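Probable glutathione S-transferase 5 (Caenorhabditis elegans, PDB 1ZL9) catalyses the conjugation of reduced glutathione to a wide range of hydrophobic electrophiles and may help detoxify reactive oxygen species during bacterial infection. Local coordinates at residues D95-K98 with D99-E103; I162-H165 with S166-I170; A14-V17 with S18-F22; S154-W157 with I158-A161. One frame throughout, in Å; residues are numbered along the deposited sequence.

Contact 1: residues D95-K98 with D99-E103; sequences DQYK and DYSSE. With GSH (glutathione), chain D.
Two donors of S101 converge on one acceptor, the backbone oxygen of Y97. S101 OG lies 2.7 Å from Y97 O and S101 N donates to the same Y97 O at 2.9 Å, the two arriving from opposite faces of the carbonyl plane. The serine can do this because chi1 of -51° sets OG beside its own backbone nitrogen, pointing back up the helix. The same OG also sits over one face of the Y97 ring, displaced toward its rim, and accepts from a water at 3.2 Å. A small hydroxyl suits a helical position of this kind, since it adds a bond to the previous turn without crowding it. One residue further on, S102 N bonds to K98 O, which also accepts a proton from a water 2.8 Å away.

Both segments belong to helix 84-112 of the all-helical C-terminal domain, at the dimer interface where this helix reaches into the glutathione site of the second subunit. There D99 receives the ligand's amino group: GSH N1 donates to D99 OD2 at 2.6 Å, an acid fitting an amine that is probably charged. The other oxygen is held too, for a single water donates to D99 OD1 at 2.7 Å and to D95 O. S66, W39, Q52, K43 and L53 of the second subunit also hydrogen-bond the tripeptide, and D95 forms a salt bridge with K98 of that subunit.

Elsewhere on the helix Y97 CD1 meets the edge of the Y100 ring, 3.8 Å from Y100 CD2, while the Y100 ring stacks with F134.

Contact 2: residues I162-H165 with S166-I170; sequences IAQH and SADLI
Q164 and D168, one turn apart on helix 157-171 of the GST C-terminal domain, present flat groups to each other, with the amide and carboxylate planes turned 51° apart. The Q164 chain sets out with CG anti to the backbone N (chi1 -176°) and bends at chi2, which folds its amide over toward the next turn. As modelled the amide is probably reversed, so the close approach to the acid cannot be read atom by atom; turned back, it may be a hydrogen bond. D168 leans the other way, its CG beside its own backbone N, and CB lies 3.4 Å from Q164 O. Its OD2 has a firmer partner in R12, through a salt bridge, so the acid links this helix to a loop of the N-terminal domain.

A second pair, H165 and L169, lies round the helix from the first. The leucine comes up to the rim of the imidazole with CD1 near the ring plane, an approach modelled too close to trust in detail. Here a ring wide enough to reach the Y100 ring and a branched apolar chain touching F131 both suit the packing against neighbouring helices.

A small polar residue suits position 166, where S166 OG hydrogen-bonds to Y135 of helix 119-145 and lies 3.2 Å from I162 O, the destination of the proton being unsettled. A167, which faces helix 180-191, packs its methyl 3.3 Å from A163 O. The turn is secured at its start by S166 N, which donates almost straight, at 174°, to I162 O over 2.9 Å.

Contact 3: residues A14-V17 with S18-F22; sequences AGEV and SRQIF
E16 reaches R19 and Q20 together because its chain leaves the backbone with CG trans to the N (chi1 -179°) and then bends at chi2, bringing the carboxylate forward over the next turn of the helix. R19 starts beside its own backbone N and runs extended from CG to NE, crossing the glutamate at about a right angle. The result is a salt bridge: R19 NH1 donates to E16 OE1 at 3.0 Å, with the oxygen close to the guanidinium plane. Q20 serves the other oxygen. Its NE2 donates to E16 OE2 at 3.1 Å in a nearly straight bond of 174°, meeting OE2 on its anti side, while amide and carboxylate stand 87° apart.

This buried acid has further partners, for E16 OE2 also takes a hydrogen bond from W198 and a salt bridge from R202. The charge of R19 is likewise shared, NE pairing with D31 and NH1 also bonding to G11 O. A long chain ending in a flat group with several donors suits a place with so many acceptors.

Round the helix, V17 CG2 comes within 4.4 Å of I21 CD1, two branched apolar chains that both pack on W157. A water joins A14 O, to which it donates at 2.9 Å, with S18 OG, whose proton it accepts at 2.7 Å. G15 O receives R19 N at 3.2 Å. These residues belong to the first turns of helix 16-25 and the residues leading into it, in the beta-alpha-beta unit of the thioredoxin-like GST N-terminal domain, beside the glutathione site, where A14 N bonds to the hydroxyl of Y8.

Contact 4: residues S154-W157 with I158-A161; sequences SLTW and IDLA
T156 and D159 meet where helix 157-171 begins, in one half of a capping box, T156 N to D159 OD2, backed by a hydrophobic staple, a combination well known at this helix of the GST fold. T156 is the N-cap residue and D159 the third residue of the first turn.

The second segment opens with I158. Its CG2 lies 3.4 Å from T156 OG1, the two side chains running alongside each other in the same direction, and the isoleucine also packs on A94 of helix 84-112, where an apolar branched chain fits.

D159 follows and makes the half-box bond. With chi1 at -71° its carboxylate swings back over the N-cap, and OD2 accepts from T156 N at 2.9 Å and 171°, on its anti side and 17° out of the carboxylate plane. The reciprocal bond is not made: T156 OG1 stays 4.0 Å from D159 N, and that nitrogen makes a weak bond to T156 O instead. The threonine hydroxyl has a water 2.7 Å from OG1, and this water also lies near D159 OD2. The other carboxylate oxygen, OD1, takes the backbone NH of L150, so the short acid joins the helix start to the loop before it. Its CB rests 3.6 Å from L155 CD1.

L160 completes the staple, its CD2 facing L155 CD1 across the cap at 4.3 Å. This pair of leucines puts an apolar contact beside the buried polar cap.

A161 closes the first turn. Small enough to fit beside V17, it donates from A161 N to W157 O at 3.0 Å, while W157 NE1 bonds to N80.

Along the chain the order is contact 3, contact 1, contact 4, contact 2. Each is local to a helix or its start, so none closes a long loop, and none nests within or crosses another; contacts 4 and 2 simply adjoin on helix 157-171. Contact 3 lies in the N-terminal domain and the rest in the C-terminal domain, and the two domains meet through them: V17 and I21 pack on W157, Q20 on L160, and E16 on Q164. Within the C-terminal domain, Y97 and Y100 of contact 1 touch I162 and H165 of contact 2, joining helix 84-112 to helix 157-171, while D99 faces the neighbouring subunit's glutathione.

Contact 1: residues D95-K98 with D99-E103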
loop_
_atom_site.group_PDB
_atom_site.type_symbol
_atom_site.label_atom_id
_atom_site.label_comp_id
_atom_site.label_asym_id
_atom_site.label_seq_id
_atom_site.Cartn_x
_atom_site.Cartn_y
_atom_site.Cartn_z
ATOM N N ASP A 95 4.521 3.118 -1.831
ATOM C CA ASP A 95 3.491 2.498 -2.664
ATOM C C ASP A 95 3.965 2.249 -4.082
ATOM O O ASP A 95 3.574 1.246 -4.697
ATOM C CB ASP A 95 2.222 3.337 -2.662
ATOM C CG ASP A 95 1.393 3.108 -1.382
ATOM O OD1 ASP A 95 1.916 2.462 -0.421
ATOM O OD2 ASP A 95 0.203 3.498 -1.283
ATOM N N GLN A 96 4.793 3.139 -4.635
ATOM C CA GLN A 96 5.367 2.848 -5.944
ATOM C C GLN A 96 6.321 1.642 -5.833
ATOM O O GLN A 96 6.482 0.884 -6.741
ATOM C CB GLN A 96 6.118 4.068 -6.515
ATOM C CG GLN A 96 6.558 3.921 -7.951
ATOM C CD GLN A 96 5.467 3.775 -8.934
ATOM O OE1 GLN A 96 5.679 3.175 -10.009
ATOM N NE2 GLN A 96 4.328 4.320 -8.649
ATOM N N TYR A 97 7.023 1.532 -4.713
ATOM C CA TYR A 97 7.857 0.381 -4.412
ATOM C C TYR A 97 7.060 -0.948 -4.366
ATOM O O TYR A 97 7.498 -1.984 -4.861
ATOM C CB TYR A 97 8.580 0.642 -3.073
ATOM C CG TYR A 97 9.439 -0.503 -2.612
ATOM C CD1 TYR A 97 10.392 -1.058 -3.451
ATOM C CD2 TYR A 97 9.401 -0.951 -1.303
ATOM C CE1 TYR A 97 11.174 -2.102 -3.059
ATOM C CE2 TYR A 97 10.282 -2.026 -0.863
ATOM C CZ TYR A 97 11.160 -2.571 -1.787
ATOM O OH TYR A 97 12.047 -3.618 -1.479
ATOM N N LYS A 98 5.886 -0.931 -3.775
ATOM C CA LYS A 98 4.967 -2.065 -3.893
ATOM C C LYS A 98 4.618 -2.413 -5.315
ATOM O O LYS A 98 4.539 -3.583 -5.627
ATOM C CB LYS A 98 3.628 -1.785 -3.204
ATOM C CG LYS A 98 3.383 -2.379 -1.933
ATOM C CD LYS A 98 1.847 -2.391 -1.627
ATOM C CE LYS A 98 1.568 -2.381 -0.113
ATOM N NZ LYS A 98 1.811 -3.683 0.530
ATOM N N ASP A 99 4.317 -1.414 -6.163
ATOM C CA ASP A 99 4.035 -1.657 -7.588
ATOM C C ASP A 99 5.245 -2.302 -8.300
ATOM O O ASP A 99 5.095 -3.221 -9.049
ATOM C CB ASP A 99 3.638 -0.361 -8.297
ATOM C CG ASP A 99 2.296 0.185 -7.840
ATOM O OD1 ASP A 99 1.531 -0.554 -7.175
ATOM O OD2 ASP A 99 1.901 1.350 -8.174
ATOM N N TYR A 100 6.457 -1.810 -8.037
ATOM C CA TYR A 100 7.660 -2.387 -8.583
ATOM C C TYR A 100 7.759 -3.826 -8.125
ATOM O O TYR A 100 8.031 -4.724 -8.920
ATOM C CB TYR A 100 8.889 -1.611 -8.089
ATOM C CG TYR A 100 10.194 -2.370 -8.043
ATOM C CD1 TYR A 100 10.827 -2.759 -9.213
ATOM C CD2 TYR A 100 10.824 -2.664 -6.836
ATOM C CE1 TYR A 100 12.065 -3.483 -9.150
ATOM C CE2 TYR A 100 12.031 -3.346 -6.777
ATOM C CZ TYR A 100 12.662 -3.728 -7.929
ATOM O OH TYR A 100 13.877 -4.390 -7.899
ATOM N N SER A 101 7.580 -4.047 -6.832
ATOM C CA SER A 101 7.728 -5.389 -6.287
ATOM C C SER A 101 6.710 -6.338 -6.921
ATOM O O SER A 101 7.030 -7.528 -7.133
ATOM C CB SER A 101 7.594 -5.424 -4.766
ATOM O OG SER A 101 8.458 -4.455 -4.218
ATOM N N SER A 102 5.515 -5.831 -7.239
ATOM C CA SER A 102 4.500 -6.645 -7.915
ATOM C C SER A 102 4.904 -6.967 -9.311
ATOM O O SER A 102 4.686 -8.112 -9.741
ATOM C CB SER A 102 3.080 -6.034 -8.028
ATOM O OG SER A 102 2.606 -5.753 -6.760
ATOM N N GLU A 103 5.508 -6.016 -10.015
ATOM C CA GLU A 103 5.912 -6.264 -11.371
ATOM C C GLU A 103 7.057 -7.267 -11.411
ATOM O O GLU A 103 7.139 -8.104 -12.334
ATOM C CB GLU A 103 6.392 -4.979 -12.088
ATOM C CG GLU A 103 5.289 -3.954 -12.325
ATOM C CD GLU A 103 5.815 -2.594 -12.887
ATOM O OE1 GLU A 103 4.945 -1.670 -12.946
ATOM O OE2 GLU A 103 7.058 -2.442 -13.238
HETATM N N1 GSH D . -0.453 2.140 -7.339
HETATM C CA1 GSH D . -1.154 3.027 -8.204
HETATM C C1 GSH D . -2.119 3.879 -7.478
HETATM O O11 GSH D . -2.433 5.217 -7.652
HETATM O O12 GSH D . -2.841 3.311 -6.520
HETATM C CB1 GSH D . -1.624 2.534 -9.511
HETATM C CG1 GSH D . -1.773 3.732 -10.461
HETATM C CD1 GSH D . -2.321 3.297 -11.814
HETATM O OE1 GSH D . -2.272 1.988 -12.123
HETATM N N2 GSH D . -2.821 4.190 -12.652
HETATM C CA2 GSH D . -3.421 3.848 -13.946
HETATM C C2 GSH D . -2.883 4.689 -15.055
HETATM O O2 GSH D . -2.718 6.025 -14.846
HETATM C CB2 GSH D . -4.906 4.092 -13.818
HETATM S SG2 GSH D . -5.708 3.656 -15.371
HETATM N N3 GSH D . -2.619 4.161 -16.234
HETATM C CA3 GSH D . -2.272 4.951 -17.390
HETATM C C3 GSH D . -0.821 4.864 -17.769
HETATM O O31 GSH D . 0.064 4.084 -17.015
HETATM O O32 GSH D . -0.352 5.549 -18.780
HETATM O O HOH W 1 0.749 0.537 -4.782
HETATM O O HOH W 2 11.043 -6.117 -3.313
HETATM O O HOH W 3 3.718 -5.750 -4.071
#

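Contact 2: residues I162-H165 with S166-I170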
loop_
_atom_site.group_PDB
_atom_site.type_symbol
_atom_site.label_atom_id
_atom_site.label_comp_id
_atom_site.label_asym_id
_atom_site.label_seq_id
_atom_site.Cartn_x
_atom_site.Cartn_y
_atom_site.Cartn_z
ATOM N N ILE A 162 14.690 0.768 0.866
ATOM C CA ILE A 162 15.297 0.820 -0.450
ATOM C C ILE A 162 16.784 0.464 -0.364
ATOM O O ILE A 162 17.313 -0.240 -1.198
ATOM C CB ILE A 162 15.080 2.239 -1.073
ATOM C CG1 ILE A 162 13.574 2.494 -1.413
ATOM C CG2 ILE A 162 15.934 2.439 -2.259
ATOM C CD1 ILE A 162 12.933 1.467 -2.320
ATOM N N ALA A 163 17.493 0.999 0.625
ATOM C CA ALA A 163 18.885 0.616 0.817
ATOM C C ALA A 163 19.083 -0.861 1.012
ATOM O O ALA A 163 20.013 -1.436 0.469
ATOM C CB ALA A 163 19.536 1.348 1.988
ATOM N N GLN A 164 18.172 -1.510 1.712
ATOM C CA GLN A 164 18.319 -2.948 1.942
ATOM C C GLN A 164 18.060 -3.750 0.626
ATOM O O GLN A 164 18.752 -4.718 0.314
ATOM C CB GLN A 164 17.329 -3.396 3.019
ATOM C CG GLN A 164 17.510 -4.890 3.389
ATOM C CD GLN A 164 18.933 -5.278 3.767
ATOM O OE1 GLN A 164 19.624 -6.046 3.043
ATOM N NE2 GLN A 164 19.396 -4.739 4.861
ATOM N N HIS A 165 17.111 -3.289 -0.155
ATOM C CA HIS A 165 16.827 -3.912 -1.491
ATOM C C HIS A 165 18.046 -3.746 -2.426
ATOM O O HIS A 165 18.556 -4.700 -2.995
ATOM C CB HIS A 165 15.548 -3.323 -2.119
ATOM C CG HIS A 165 15.165 -3.974 -3.426
ATOM N ND1 HIS A 165 16.076 -4.247 -4.402
ATOM C CD2 HIS A 165 14.000 -4.454 -3.897
ATOM C CE1 HIS A 165 15.481 -4.806 -5.442
ATOM N NE2 HIS A 165 14.232 -4.949 -5.162
ATOM N N SER A 166 18.572 -2.519 -2.499
ATOM C CA SER A 166 19.749 -2.238 -3.270
ATOM C C SER A 166 20.971 -3.065 -2.837
ATOM O O SER A 166 21.665 -3.544 -3.686
ATOM C CB SER A 166 20.101 -0.763 -3.256
ATOM O OG SER A 166 19.088 0.036 -3.823
ATOM N N ALA A 167 21.242 -3.142 -1.533
ATOM C CA ALA A 167 22.366 -3.877 -0.977
ATOM C C ALA A 167 22.224 -5.363 -1.338
ATOM O O ALA A 167 23.201 -5.987 -1.815
ATOM C CB ALA A 167 22.481 -3.667 0.542
ATOM N N ASP A 168 21.007 -5.888 -1.222
ATOM C CA ASP A 168 20.778 -7.281 -1.639
ATOM C C ASP A 168 21.047 -7.524 -3.136
ATOM O O ASP A 168 21.729 -8.479 -3.512
ATOM C CB ASP A 168 19.372 -7.700 -1.258
ATOM C CG ASP A 168 19.217 -7.916 0.244
ATOM O OD1 ASP A 168 20.227 -7.788 0.965
ATOM O OD2 ASP A 168 18.160 -8.215 0.817
ATOM N N LEU A 169 20.549 -6.657 -4.009
ATOM C CA LEU A 169 20.702 -6.830 -5.452
ATOM C C LEU A 169 22.168 -6.727 -5.777
ATOM O O LEU A 169 22.673 -7.573 -6.527
ATOM C CB LEU A 169 19.974 -5.725 -6.204
ATOM C CG LEU A 169 18.476 -5.831 -6.245
ATOM C CD1 LEU A 169 17.950 -4.678 -7.048
ATOM C CD2 LEU A 169 17.973 -7.204 -6.771
ATOM N N ILE A 170 22.870 -5.747 -5.185
ATOM C CA ILE A 170 24.323 -5.617 -5.440
ATOM C C ILE A 170 25.123 -6.838 -4.941
ATOM O O ILE A 170 26.006 -7.367 -5.653
ATOM C CB ILE A 170 24.881 -4.284 -4.821
ATOM C CG1 ILE A 170 24.272 -3.071 -5.572
ATOM C CG2 ILE A 170 26.439 -4.286 -4.814
ATOM C CD1 ILE A 170 24.402 -1.801 -4.847
#

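Contact 3: residues A14-V17 with S18-F22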
loop_
_atom_site.group_PDB
_atom_site.type_symbol
_atom_site.label_atom_id
_atom_site.label_comp_id
_atom_site.label_asym_id
_atom_site.label_seq_id
_atom_site.Cartn_x
_atom_site.Cartn_y
_atom_site.Cartn_z
ATOM N N ALA A 14 9.914 -9.028 3.917
ATOM C CA ALA A 14 9.008 -7.922 4.240
ATOM C C ALA A 14 9.042 -7.509 5.732
ATOM O O ALA A 14 8.555 -6.433 6.086
ATOM C CB ALA A 14 7.604 -8.341 3.826
ATOM N N GLY A 15 9.617 -8.348 6.593
ATOM C CA GLY A 15 9.791 -7.998 7.984
ATOM C C GLY A 15 10.977 -7.096 8.289
ATOM O O GLY A 15 11.009 -6.406 9.318
ATOM N N GLU A 16 11.958 -7.120 7.408
ATOM C CA GLU A 16 13.243 -6.559 7.688
ATOM C C GLU A 16 13.172 -5.088 7.983
ATOM O O GLU A 16 13.854 -4.580 8.886
ATOM C CB GLU A 16 14.227 -6.853 6.558
ATOM C CG GLU A 16 15.628 -6.311 6.811
ATOM C CD GLU A 16 16.353 -7.029 7.952
ATOM O OE1 GLU A 16 15.795 -7.999 8.507
ATOM O OE2 GLU A 16 17.522 -6.668 8.232
ATOM N N VAL A 17 12.349 -4.348 7.266
ATOM C CA VAL A 17 12.336 -2.906 7.510
ATOM C C VAL A 17 11.906 -2.522 8.949
ATOM O O VAL A 17 12.463 -1.576 9.558
ATOM C CB VAL A 17 11.568 -2.133 6.440
ATOM C CG1 VAL A 17 10.094 -2.400 6.466
ATOM C CG2 VAL A 17 11.810 -0.613 6.582
ATOM N N SER A 18 10.937 -3.270 9.471
ATOM C CA SER A 18 10.482 -3.101 10.840
ATOM C C SER A 18 11.595 -3.418 11.802
ATOM O O SER A 18 11.801 -2.719 12.778
ATOM C CB SER A 18 9.206 -3.928 11.057
ATOM O OG SER A 18 8.168 -3.336 10.309
ATOM N N ARG A 19 12.352 -4.480 11.541
ATOM C CA ARG A 19 13.477 -4.806 12.399
ATOM C C ARG A 19 14.500 -3.655 12.402
ATOM O O ARG A 19 15.104 -3.346 13.423
ATOM C CB ARG A 19 14.176 -6.078 11.907
ATOM C CG ARG A 19 13.297 -7.314 11.797
ATOM C CD ARG A 19 14.153 -8.559 11.706
ATOM N NE ARG A 19 13.393 -9.778 11.550
ATOM C CZ ARG A 19 13.157 -10.383 10.410
ATOM N NH1 ARG A 19 13.654 -9.925 9.280
ATOM N NH2 ARG A 19 12.459 -11.506 10.407
ATOM N N GLN A 20 14.676 -3.028 11.260
ATOM C CA GLN A 20 15.658 -1.939 11.127
ATOM C C GLN A 20 15.176 -0.647 11.787
ATOM O O GLN A 20 15.960 0.102 12.333
ATOM C CB GLN A 20 16.050 -1.726 9.683
ATOM C CG GLN A 20 16.906 -2.923 9.153
ATOM C CD GLN A 20 17.579 -2.679 7.815
ATOM O OE1 GLN A 20 17.719 -1.544 7.392
ATOM N NE2 GLN A 20 18.078 -3.749 7.197
ATOM N N ILE A 21 13.871 -0.411 11.745
ATOM C CA ILE A 21 13.292 0.698 12.486
ATOM C C ILE A 21 13.538 0.510 13.962
ATOM O O ILE A 21 13.997 1.423 14.660
ATOM C CB ILE A 21 11.775 0.825 12.198
ATOM C CG1 ILE A 21 11.550 1.309 10.778
ATOM C CG2 ILE A 21 11.069 1.653 13.239
ATOM C CD1 ILE A 21 10.086 1.173 10.263
ATOM N N PHE A 22 13.251 -0.672 14.462
ATOM C CA PHE A 22 13.560 -0.953 15.853
ATOM C C PHE A 22 15.051 -0.809 16.182
ATOM O O PHE A 22 15.400 -0.257 17.259
ATOM C CB PHE A 22 13.164 -2.360 16.267
ATOM C CG PHE A 22 11.687 -2.592 16.426
ATOM C CD1 PHE A 22 10.882 -1.779 17.231
ATOM C CD2 PHE A 22 11.111 -3.680 15.800
ATOM C CE1 PHE A 22 9.547 -2.034 17.385
ATOM C CE2 PHE A 22 9.758 -3.977 15.988
ATOM C CZ PHE A 22 8.967 -3.167 16.758
HETATM O O HOH W 4 7.406 -4.547 7.995
#

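Contact 4: residues S154-W157 with I158-A161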
loop_
_atom_site.group_PDB
_atom_site.type_symbol
_atom_site.label_atom_id
_atom_site.label_comp_id
_atom_site.label_asym_id
_atom_site.label_seq_id
_atom_site.Cartn_x
_atom_site.Cartn_y
_atom_site.Cartn_z
ATOM N N SER A 154 16.621 14.009 6.142
ATOM C CA SER A 154 16.997 13.046 7.136
ATOM C C SER A 154 16.300 11.699 6.859
ATOM O O SER A 154 15.434 11.582 6.001
ATOM C CB SER A 154 16.650 13.569 8.559
ATOM O OG SER A 154 15.276 13.900 8.600
ATOM N N LEU A 155 16.757 10.705 7.580
ATOM C CA LEU A 155 16.365 9.322 7.383
ATOM C C LEU A 155 14.886 9.148 7.533
ATOM O O LEU A 155 14.276 9.648 8.482
ATOM C CB LEU A 155 17.091 8.467 8.426
ATOM C CG LEU A 155 16.808 6.976 8.348
ATOM C CD1 LEU A 155 17.519 6.439 7.151
ATOM C CD2 LEU A 155 17.310 6.307 9.606
ATOM N N THR A 156 14.287 8.404 6.597
ATOM C CA THR A 156 12.954 7.855 6.792
ATOM C C THR A 156 13.010 6.346 6.530
ATOM O O THR A 156 13.994 5.814 5.993
ATOM C CB THR A 156 11.910 8.481 5.887
ATOM O OG1 THR A 156 12.241 8.292 4.513
ATOM C CG2 THR A 156 11.798 9.949 6.102
ATOM N N TRP A 157 11.942 5.652 6.896
ATOM C CA TRP A 157 11.920 4.181 6.731
ATOM C C TRP A 157 12.018 3.726 5.271
ATOM O O TRP A 157 12.479 2.616 4.999
ATOM C CB TRP A 157 10.704 3.598 7.439
ATOM C CG TRP A 157 9.366 3.828 6.851
ATOM C CD1 TRP A 157 8.491 4.783 7.161
ATOM C CD2 TRP A 157 8.701 2.975 5.886
ATOM N NE1 TRP A 157 7.334 4.642 6.418
ATOM C CE2 TRP A 157 7.439 3.529 5.630
ATOM C CE3 TRP A 157 9.069 1.813 5.214
ATOM C CZ2 TRP A 157 6.487 2.908 4.808
ATOM C CZ3 TRP A 157 8.179 1.243 4.361
ATOM C CH2 TRP A 157 6.873 1.768 4.180
ATOM N N ILE A 158 11.621 4.568 4.317
ATOM C CA ILE A 158 11.732 4.155 2.929
ATOM C C ILE A 158 13.201 4.126 2.535
ATOM O O ILE A 158 13.573 3.309 1.713
ATOM C CB ILE A 158 10.800 4.986 1.976
ATOM C CG1 ILE A 158 10.704 4.319 0.585
ATOM C CG2 ILE A 158 11.273 6.462 1.826
ATOM C CD1 ILE A 158 10.077 2.945 0.533
ATOM N N ASP A 159 14.045 4.971 3.148
ATOM C CA ASP A 159 15.503 4.851 2.964
ATOM C C ASP A 159 15.992 3.452 3.402
ATOM O O ASP A 159 16.823 2.838 2.754
ATOM C CB ASP A 159 16.235 5.861 3.786
ATOM C CG ASP A 159 16.078 7.276 3.285
ATOM O OD1 ASP A 159 16.341 7.575 2.071
ATOM O OD2 ASP A 159 15.780 8.161 4.109
ATOM N N LEU A 160 15.510 3.000 4.562
ATOM C CA LEU A 160 15.918 1.705 5.077
ATOM C C LEU A 160 15.515 0.597 4.121
ATOM O O LEU A 160 16.328 -0.310 3.856
ATOM C CB LEU A 160 15.316 1.417 6.484
ATOM C CG LEU A 160 15.839 2.366 7.559
ATOM C CD1 LEU A 160 15.038 2.257 8.833
ATOM C CD2 LEU A 160 17.259 2.179 7.964
ATOM N N ALA A 161 14.278 0.641 3.664
ATOM C CA ALA A 161 13.756 -0.409 2.782
ATOM C C ALA A 161 14.491 -0.408 1.434
ATOM O O ALA A 161 14.930 -1.476 0.941
ATOM C CB ALA A 161 12.212 -0.332 2.592
HETATM O O HOH W 5 14.044 10.056 3.538
#